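Local structure of putative archaeal ammonia monooxygenase subunit B (Candidatus Nitrosocaldus yellowstonii, 4O65) at residues R10-A21 and V59-V70. The protein is the copper-binding cupredoxin domain of a subunit of an archaeal enzyme that probably acts as an ammonia monooxygenase. Residues are numbered along the deposited sequence; the frame is centred on the assembly and turned at random.
Sequences RFVKIEDETFSA and VLIVTGRLVSQV. With SO4 (sulfate ion), chain C.
F11 and V70 touch just before strand 12-19 begins and just after strand 59-68 ends, methyl CG1 of V70 lying 3.7 Å from F11 CG, while the F11 carbonyl accepts the amide of Q69. V12 and I14 point to the same face as L66: V12 CG1 rests on L66 CB, and I14 CG1 runs alongside L66 CD2. K13 and V67, and then E15 and R65, are antiparallel hydrogen-bonded pairs, each joined by two backbone bonds, with their side chains on the opposite face. The carboxylate of E15 lies across V67, its CD 3.6 Å from CG2, and its OE1 forms a salt bridge with R65 NH2 at 2.6 Å, the two flat groups turned 71° apart. D16 approaches the same guanidinium in its plane, at the edge; its OD2 takes both NE (2.9 Å) and NH2 (2.8 Å) of R65, a side-on grip on one oxygen. A bend at chi3 (-58°) turns the guanidinium to these acids, and E110 holds its remaining nitrogen, NH1, so R65 forms salt bridges with three carboxylates. A beta bulge at D16 and E17 shifts the register opposite G64. Pairing resumes with two backbone bonds between T18 and T63, where a water bridges T18 O and T63 OG1. V62 CG1 lies over one face of the F19 ring, 4.1 Å above its plane. At S20 the side chain substitutes for a backbone acceptor: with chi1 near 60°, OG receives I61 N at 2.8 Å in a nearly straight bond. Strand 12-19 is the outermost strand of a four-stranded antiparallel sheet in this cupredoxin domain, and strand 59-68 is bonded on its far side to strand 110-119; V12 packs on strand 123-133 and F19 on strand 137-149 of the second sheet, while E17 bonds T129 close to the copper ligand H128.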
# COMPACT_ATOMS: atom_id res chain seq x y z
N ARG A 10 -9.22 10.64 16.69
CA ARG A 10 -8.86 10.92 18.10
C ARG A 10 -8.63 9.66 18.90
O ARG A 10 -8.01 9.72 20.00
CB ARG A 10 -9.97 11.70 18.78
CG ARG A 10 -10.30 13.05 18.12
CD ARG A 10 -9.16 13.78 17.42
NE ARG A 10 -9.65 15.06 16.92
CZ ARG A 10 -9.38 15.64 15.74
NH1 ARG A 10 -8.60 15.06 14.81
NH2 ARG A 10 -9.94 16.82 15.48
N PHE A 11 -9.03 8.51 18.35
CA PHE A 11 -8.90 7.24 19.07
C PHE A 11 -7.51 6.64 18.90
O PHE A 11 -6.94 6.11 19.85
CB PHE A 11 -9.93 6.22 18.58
CG PHE A 11 -11.33 6.39 19.15
CD1 PHE A 11 -11.87 7.66 19.38
CD2 PHE A 11 -12.15 5.27 19.36
CE1 PHE A 11 -13.19 7.81 19.88
CE2 PHE A 11 -13.45 5.41 19.86
CZ PHE A 11 -13.97 6.69 20.12
N VAL A 12 -6.98 6.67 17.67
CA VAL A 12 -5.62 6.09 17.40
C VAL A 12 -4.97 7.04 16.41
O VAL A 12 -5.55 7.31 15.33
CB VAL A 12 -5.67 4.65 16.79
CG1 VAL A 12 -4.24 4.14 16.47
CG2 VAL A 12 -6.44 3.64 17.67
N LYS A 13 -3.79 7.56 16.74
CA LYS A 13 -3.09 8.51 15.84
C LYS A 13 -2.11 7.76 14.99
O LYS A 13 -1.48 6.79 15.44
CB LYS A 13 -2.34 9.56 16.69
CG LYS A 13 -1.84 10.73 15.86
CD LYS A 13 -1.51 11.99 16.70
CE LYS A 13 -1.07 13.07 15.71
NZ LYS A 13 -0.29 14.17 16.33
N ILE A 14 -1.94 8.21 13.75
CA ILE A 14 -0.93 7.63 12.83
C ILE A 14 0.27 8.61 12.94
O ILE A 14 0.16 9.79 12.55
CB ILE A 14 -1.49 7.67 11.42
CG1 ILE A 14 -2.69 6.70 11.34
CG2 ILE A 14 -0.39 7.33 10.35
CD1 ILE A 14 -3.48 6.92 10.01
N GLU A 15 1.35 8.14 13.54
CA GLU A 15 2.50 8.99 13.81
C GLU A 15 3.77 8.56 13.04
O GLU A 15 3.88 7.38 12.62
CB GLU A 15 2.79 8.99 15.32
CG GLU A 15 1.57 9.47 16.15
CD GLU A 15 1.89 9.63 17.63
OE1 GLU A 15 3.08 9.52 18.04
OE2 GLU A 15 0.93 9.83 18.40
N ASP A 16 4.66 9.53 12.81
CA ASP A 16 6.00 9.21 12.24
C ASP A 16 5.91 8.54 10.88
O ASP A 16 6.73 7.68 10.53
CB ASP A 16 6.76 8.39 13.24
CG ASP A 16 6.94 9.16 14.57
OD1 ASP A 16 7.39 10.28 14.52
OD2 ASP A 16 6.47 8.70 15.57
N GLU A 17 4.91 8.94 10.11
CA GLU A 17 4.70 8.32 8.77
C GLU A 17 5.91 8.67 7.86
O GLU A 17 6.36 9.84 7.83
CB GLU A 17 3.42 8.85 8.22
CG GLU A 17 3.07 8.29 6.85
CD GLU A 17 1.89 9.01 6.27
OE1 GLU A 17 0.89 8.35 5.93
OE2 GLU A 17 1.95 10.25 6.12
N THR A 18 6.48 7.66 7.14
CA THR A 18 7.61 7.95 6.27
C THR A 18 7.31 7.23 4.96
O THR A 18 6.82 6.12 5.03
CB THR A 18 8.92 7.36 6.81
OG1 THR A 18 9.21 8.00 8.06
CG2 THR A 18 10.04 7.61 5.82
N PHE A 19 7.63 7.87 3.83
CA PHE A 19 7.44 7.25 2.53
C PHE A 19 8.82 7.01 1.97
O PHE A 19 9.71 7.91 2.02
CB PHE A 19 6.68 8.20 1.59
CG PHE A 19 5.25 8.42 1.99
CD1 PHE A 19 4.93 9.34 2.99
CD2 PHE A 19 4.23 7.70 1.37
CE1 PHE A 19 3.61 9.54 3.37
CE2 PHE A 19 2.89 7.88 1.75
CZ PHE A 19 2.60 8.82 2.75
N SER A 20 9.02 5.83 1.36
CA SER A 20 10.40 5.51 0.88
C SER A 20 10.78 6.26 -0.40
O SER A 20 11.96 6.28 -0.77
CB SER A 20 10.53 4.00 0.61
OG SER A 20 9.58 3.60 -0.40
N ALA A 21 9.81 6.76 -1.15
CA ALA A 21 10.13 7.44 -2.42
C ALA A 21 9.01 8.38 -2.78
O ALA A 21 7.86 8.16 -2.38
CB ALA A 21 10.25 6.39 -3.55
N VAL A 59 8.06 -0.01 -6.40
CA VAL A 59 7.67 -0.35 -5.03
C VAL A 59 7.81 0.85 -4.09
O VAL A 59 8.83 1.54 -4.09
CB VAL A 59 8.46 -1.56 -4.51
CG1 VAL A 59 8.28 -1.75 -3.00
CG2 VAL A 59 8.05 -2.80 -5.29
N LEU A 60 6.77 1.04 -3.30
CA LEU A 60 6.71 2.05 -2.21
C LEU A 60 6.61 1.35 -0.89
O LEU A 60 5.74 0.47 -0.71
CB LEU A 60 5.40 2.89 -2.40
CG LEU A 60 5.16 3.92 -1.25
CD1 LEU A 60 6.25 5.02 -1.27
CD2 LEU A 60 3.78 4.54 -1.55
N ILE A 61 7.44 1.79 0.07
CA ILE A 61 7.29 1.41 1.47
C ILE A 61 6.81 2.63 2.28
O ILE A 61 7.39 3.72 2.19
CB ILE A 61 8.66 0.94 2.05
CG1 ILE A 61 9.15 -0.35 1.30
CG2 ILE A 61 8.50 0.64 3.56
CD1 ILE A 61 10.55 -0.79 1.77
N VAL A 62 5.78 2.40 3.10
CA VAL A 62 5.31 3.45 4.00
C VAL A 62 5.43 2.85 5.38
O VAL A 62 4.89 1.73 5.64
CB VAL A 62 3.81 3.83 3.73
CG1 VAL A 62 3.41 5.02 4.67
CG2 VAL A 62 3.61 4.14 2.24
N THR A 63 6.06 3.58 6.29
CA THR A 63 6.17 3.07 7.65
C THR A 63 5.68 4.13 8.63
O THR A 63 5.60 5.31 8.27
CB THR A 63 7.63 2.68 8.04
OG1 THR A 63 8.51 3.80 7.74
CG2 THR A 63 8.10 1.45 7.20
N GLY A 64 5.35 3.69 9.84
CA GLY A 64 4.91 4.64 10.90
C GLY A 64 4.54 3.89 12.16
O GLY A 64 4.92 2.72 12.32
N ARG A 65 3.81 4.55 13.06
CA ARG A 65 3.44 3.88 14.28
C ARG A 65 2.00 4.29 14.54
O ARG A 65 1.63 5.43 14.26
CB ARG A 65 4.28 4.43 15.50
CG ARG A 65 5.79 4.24 15.48
CD ARG A 65 6.40 4.77 16.84
NE ARG A 65 6.03 6.20 16.99
CZ ARG A 65 5.61 6.81 18.12
NH1 ARG A 65 5.53 6.16 19.29
NH2 ARG A 65 5.30 8.10 18.09
N LEU A 66 1.19 3.33 15.00
CA LEU A 66 -0.22 3.59 15.37
C LEU A 66 -0.22 3.71 16.88
O LEU A 66 0.30 2.82 17.59
CB LEU A 66 -1.10 2.43 14.95
CG LEU A 66 -0.94 2.07 13.48
CD1 LEU A 66 -1.77 0.81 13.15
CD2 LEU A 66 -1.41 3.23 12.57
N VAL A 67 -0.72 4.84 17.36
CA VAL A 67 -0.62 5.13 18.80
C VAL A 67 -2.01 5.31 19.40
O VAL A 67 -2.76 6.25 19.06
CB VAL A 67 0.25 6.37 19.04
CG1 VAL A 67 0.30 6.67 20.56
CG2 VAL A 67 1.63 6.16 18.44
N SER A 68 -2.37 4.39 20.29
CA SER A 68 -3.74 4.39 20.86
C SER A 68 -3.91 5.41 21.97
O SER A 68 -3.04 5.54 22.83
CB SER A 68 -4.07 2.99 21.42
OG SER A 68 -5.27 3.00 22.21
N GLN A 69 -5.03 6.15 21.93
CA GLN A 69 -5.41 7.10 22.96
C GLN A 69 -6.63 6.66 23.74
O GLN A 69 -7.18 7.43 24.55
CB GLN A 69 -5.61 8.47 22.31
CG GLN A 69 -4.31 8.86 21.58
CD GLN A 69 -4.27 10.30 21.13
OE1 GLN A 69 -5.09 10.74 20.29
NE2 GLN A 69 -3.30 11.05 21.68
N VAL A 70 -7.02 5.41 23.58
CA VAL A 70 -8.22 4.90 24.29
C VAL A 70 -7.81 3.84 25.33
O VAL A 70 -6.71 3.29 25.29
CB VAL A 70 -9.29 4.28 23.34
CG1 VAL A 70 -9.74 5.28 22.27
CG2 VAL A 70 -8.72 3.07 22.67
S SO4 C . -11.44 17.43 19.15
O1 SO4 C . -11.91 16.20 18.52
O2 SO4 C . -12.61 18.21 19.69
O3 SO4 C . -10.51 17.05 20.25
O4 SO4 C . -10.69 18.23 18.15
O HOH W 1 9.14 4.03 4.81
O HOH W 2 10.76 3.09 -2.66